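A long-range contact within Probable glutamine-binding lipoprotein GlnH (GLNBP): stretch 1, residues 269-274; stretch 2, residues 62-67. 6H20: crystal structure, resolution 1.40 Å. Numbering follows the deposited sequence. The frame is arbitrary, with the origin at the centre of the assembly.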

ATOM      1  N   LYS A 269       7.174   0.533  15.657  1.00 26.82           N
ATOM      2  CA  LYS A 269       8.312  -0.201  15.116  1.00 25.01           C
ATOM      3  C   LYS A 269       8.750   0.363  13.769  1.00 22.27           C
ATOM      4  O   LYS A 269       9.952   0.445  13.486  1.00 25.07           O
ATOM      5  CB  LYS A 269       7.931  -1.677  14.988  1.00 23.43           C
ATOM      6  CG  LYS A 269       8.982  -2.604  14.404  1.00 26.24           C
ATOM      7  CD  LYS A 269       8.474  -4.042  14.481  1.00 27.33           C
ATOM      8  CE  LYS A 269       9.390  -5.033  13.783  1.00 26.66           C
ATOM      9  NZ  LYS A 269       8.701  -6.357  13.677  1.00 29.65           N
ATOM     10  N   TRP A 270       7.798   0.803  12.944  1.00 20.79           N
ATOM     11  CA  TRP A 270       8.065   1.097  11.542  1.00 19.57           C
ATOM     12  C   TRP A 270       7.892   2.554  11.136  1.00 22.43           C
ATOM     13  O   TRP A 270       8.575   2.996  10.209  1.00 23.81           O
ATOM     14  CB  TRP A 270       7.166   0.226  10.641  1.00 17.77           C
ATOM     15  CG  TRP A 270       7.540  -1.224  10.711  1.00 18.71           C
ATOM     16  CD1 TRP A 270       6.791  -2.253  11.237  1.00 17.33           C
ATOM     17  CD2 TRP A 270       8.775  -1.804  10.292  1.00 19.05           C
ATOM     18  NE1 TRP A 270       7.485  -3.437  11.143  1.00 19.58           N
ATOM     19  CE2 TRP A 270       8.704  -3.189  10.564  1.00 19.52           C
ATOM     20  CE3 TRP A 270       9.933  -1.291   9.685  1.00 19.15           C
ATOM     21  CZ2 TRP A 270       9.750  -4.060  10.270  1.00 23.81           C
ATOM     22  CZ3 TRP A 270      10.971  -2.159   9.399  1.00 22.11           C
ATOM     23  CH2 TRP A 270      10.869  -3.531   9.680  1.00 23.67           C
ATOM     24  N   LEU A 271       6.994   3.307  11.770  1.00 20.07           N
ATOM     25  CA  LEU A 271       6.468   4.525  11.164  1.00 20.86           C
ATOM     26  C   LEU A 271       6.667   5.780  12.005  1.00 24.05           C
ATOM     27  O   LEU A 271       6.055   6.812  11.700  1.00 28.40           O
ATOM     28  CB  LEU A 271       4.979   4.351  10.837  1.00 23.12           C
ATOM     29  CG  LEU A 271       4.666   3.191   9.884  1.00 25.11           C
ATOM     30  CD1 LEU A 271       3.169   3.147   9.555  1.00 25.57           C
ATOM     31  CD2 LEU A 271       5.499   3.260   8.613  1.00 24.54           C
ATOM     32  N   THR A 272       7.507   5.732  13.044  1.00 22.59           N
ATOM     33  CA  THR A 272       7.662   6.910  13.898  1.00 24.70           C
ATOM     34  C   THR A 272       8.218   8.114  13.144  1.00 26.52           C
ATOM     35  O   THR A 272       8.054   9.245  13.617  1.00 28.46           O
ATOM     36  CB  THR A 272       8.525   6.603  15.128  1.00 28.99           C
ATOM     37  OG1 THR A 272       9.800   6.085  14.718  1.00 38.65           O
ATOM     38  CG2 THR A 272       7.831   5.597  16.022  1.00 25.78           C
ATOM     39  N   VAL A 273       8.849   7.898  11.985  1.00 23.27           N
ATOM     40  CA  VAL A 273       9.304   9.009  11.149  1.00 27.42           C
ATOM     41  C   VAL A 273       8.167   9.970  10.810  1.00 23.92           C
ATOM     42  O   VAL A 273       8.397  11.164  10.577  1.00 35.77           O
ATOM     43  CB  VAL A 273      10.011   8.461   9.886  1.00 31.08           C
ATOM     44  CG1 VAL A 273       9.041   7.659   9.032  1.00 33.33           C
ATOM     45  CG2 VAL A 273      10.633   9.585   9.086  1.00 35.97           C
ATOM     46  N   LEU A 274       6.929   9.480  10.777  1.00 31.21           N
ATOM     47  CA  LEU A 274       5.821  10.339  10.388  1.00 33.55           C
ATOM     48  C   LEU A 274       5.222  11.121  11.548  1.00 34.85           C
ATOM     49  O   LEU A 274       4.449  12.057  11.309  1.00 40.70           O
ATOM     50  CB  LEU A 274       4.750   9.543   9.639  1.00 33.21           C
ATOM     51  CG  LEU A 274       5.182   9.246   8.195  1.00 27.92           C
ATOM     52  CD1 LEU A 274       4.052   8.630   7.418  1.00 32.15           C
ATOM     53  CD2 LEU A 274       5.664  10.508   7.496  1.00 31.83           C
TER
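Stretch 2 62-67: NLFSFR

Stretch 2 packs on stretch 1 through apolar side chains, joining parts of one chain more than 200 residues apart. The two stretches together bury 280 Å². No hydrogen bond runs between them.

Backbone first. Stretch 1 opens with the last part of a helix, which includes K269 and W270. A short 3-10 segment, 272-274, follows, and the amide N of L274 donates to O of L271 at 3.0 Å. This bond closes the turn beyond the helix. Stretch 2 is mostly loop, with strand conformation at F66 and R67. L63 has a positive phi, 79°, an uncommon value for a residue with a side chain. The backbones come closest where CA of W270 and CA of L63 lie 5.8 Å apart. From first CA to last, the stretches run in roughly opposite directions.

Several contacts gather around L63. Its CA-to-CB bond points sideways, and its side chain, with chi1 m and chi2 t, meets three residues of stretch 1. CD1 of L63 lies 3.6 Å from the backbone O of W270, a van der Waals contact. The same CD1 is 4.2 Å from CG1 of V273, whose CA-to-CB bond points toward stretch 2. CD2 of L63 is 4.3 Å from CE3 of the W270 ring. CB of L63 is 4.3 Å from CD2 of L271. W270 and L63 thus form the centre of the contact and have the largest covered areas, 82 and 83 Å².

Contacts with phenylalanine rings extend the patch. F64 starts with its CA-to-CB bond pointing away from stretch 1, but its ring reaches back. CZ of F64 lies 3.7 Å from CD2 of L271. The CA-to-CB bond of L271 points sideways, and its m, t rotamer carries CD2 to this ring. Both residues are buried.

The aromatic pair is W270 and F66. The CA-to-CB bond of W270 points toward stretch 2, and chi1 is m. CZ3 of W270 comes within 3.6 Å of CE1 of F66, at the edge of the phenylalanine ring and near its plane. The six-membered ring of W270 and the F66 ring have centroids 5.7 Å apart and planes at 87°. The arrangement is oblique. NE1 of W270 is hydrogen-bonded elsewhere in the structure.

K269, T272, S65 and R67 are out of reach of the opposite stretch. The CA-to-CB bond of L274 points toward stretch 2, but the side chain makes no contact.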

ATOM      1  N   ASN A  62      10.427   0.273   1.258  1.00 17.23           N
ATOM      2  CA  ASN A  62      11.054   0.376   2.570  1.00 14.39           C
ATOM      3  C   ASN A  62      10.009   0.772   3.607  1.00 13.87           C
ATOM      4  O   ASN A  62       9.114   1.577   3.333  1.00 15.70           O
ATOM      5  CB  ASN A  62      12.151   1.437   2.546  1.00 16.45           C
ATOM      6  CG  ASN A  62      12.977   1.424   3.818  1.00 17.95           C
ATOM      7  OD1 ASN A  62      13.218   0.357   4.407  1.00 21.04           O
ATOM      8  ND2 ASN A  62      13.394   2.600   4.264  1.00 18.48           N
ATOM      9  N   LEU A  63      10.135   0.194   4.802  1.00 14.76           N
ATOM     10  CA  LEU A  63       9.258   0.303   5.963  1.00 13.83           C
ATOM     11  C   LEU A  63       8.016  -0.567   5.865  1.00 14.90           C
ATOM     12  O   LEU A  63       7.335  -0.741   6.878  1.00 15.93           O
ATOM     13  CB  LEU A  63       8.820   1.738   6.311  1.00 18.35           C
ATOM     14  CG  LEU A  63       9.981   2.720   6.477  1.00 16.27           C
ATOM     15  CD1 LEU A  63       9.391   4.073   6.872  1.00 21.56           C
ATOM     16  CD2 LEU A  63      10.986   2.211   7.509  1.00 18.49           C
ATOM     17  N   PHE A  64       7.690  -1.116   4.693  1.00 14.51           N
ATOM     18  CA  PHE A  64       6.450  -1.851   4.470  1.00 14.91           C
ATOM     19  C   PHE A  64       6.670  -3.279   4.017  1.00 16.03           C
ATOM     20  O   PHE A  64       6.132  -4.203   4.631  1.00 15.40           O
ATOM     21  CB  PHE A  64       5.553  -1.075   3.489  1.00 16.75           C
ATOM     22  CG  PHE A  64       4.887   0.090   4.143  1.00 15.38           C
ATOM     23  CD1 PHE A  64       3.685  -0.081   4.816  1.00 16.37           C
ATOM     24  CD2 PHE A  64       5.510   1.322   4.191  1.00 17.48           C
ATOM     25  CE1 PHE A  64       3.097   0.962   5.477  1.00 17.08           C
ATOM     26  CE2 PHE A  64       4.935   2.386   4.864  1.00 16.93           C
ATOM     27  CZ  PHE A  64       3.707   2.199   5.509  1.00 16.72           C
ATOM     28  N   SER A  65       7.445  -3.490   2.957  1.00 16.89           N
ATOM     29  CA  SER A  65       7.837  -4.842   2.563  1.00 15.71           C
ATOM     30  C   SER A  65       9.136  -4.681   1.785  1.00 20.07           C
ATOM     31  O   SER A  65       9.147  -4.081   0.706  1.00 21.34           O
ATOM     32  CB  SER A  65       6.748  -5.556   1.748  1.00 21.62           C
ATOM     33  OG  SER A  65       6.352  -4.843   0.589  1.00 19.12           O
ATOM     34  N   PHE A  66      10.229  -5.125   2.392  1.00 17.68           N
ATOM     35  CA  PHE A  66      11.564  -4.929   1.845  1.00 17.94           C
ATOM     36  C   PHE A  66      12.456  -6.004   2.443  1.00 20.67           C
ATOM     37  O   PHE A  66      12.108  -6.629   3.445  1.00 23.54           O
ATOM     38  CB  PHE A  66      12.090  -3.521   2.169  1.00 21.17           C
ATOM     39  CG  PHE A  66      12.370  -3.290   3.632  1.00 20.68           C
ATOM     40  CD1 PHE A  66      11.339  -2.956   4.507  1.00 20.61           C
ATOM     41  CD2 PHE A  66      13.656  -3.423   4.135  1.00 21.05           C
ATOM     42  CE1 PHE A  66      11.590  -2.740   5.857  1.00 18.77           C
ATOM     43  CE2 PHE A  66      13.913  -3.208   5.486  1.00 23.04           C
ATOM     44  CZ  PHE A  66      12.882  -2.872   6.349  1.00 17.63           C
ATOM     45  N   ARG A  67      13.607  -6.234   1.812  1.00 23.77           N
ATOM     46  CA  ARG A  67      14.570  -7.185   2.363  1.00 24.61           C
ATOM     47  C   ARG A  67      15.539  -6.445   3.278  1.00 24.20           C
ATOM     48  O   ARG A  67      16.232  -5.521   2.840  1.00 29.27           O
ATOM     49  CB  ARG A  67      15.324  -7.951   1.274  1.00 27.59           C
ATOM     50  CG  ARG A  67      16.213  -9.044   1.856  1.00 30.03           C
ATOM     51  CD  ARG A  67      16.899  -9.905   0.796  1.00 32.64           C
ATOM     52  NE  ARG A  67      16.014 -10.294  -0.297  1.00 31.58           N
ATOM     53  CZ  ARG A  67      15.127 -11.284  -0.234  1.00 34.35           C
ATOM     54  NH1 ARG A  67      14.980 -11.990   0.880  1.00 32.29           N
ATOM     55  NH2 ARG A  67      14.375 -11.555  -1.290  1.00 36.54           N
TER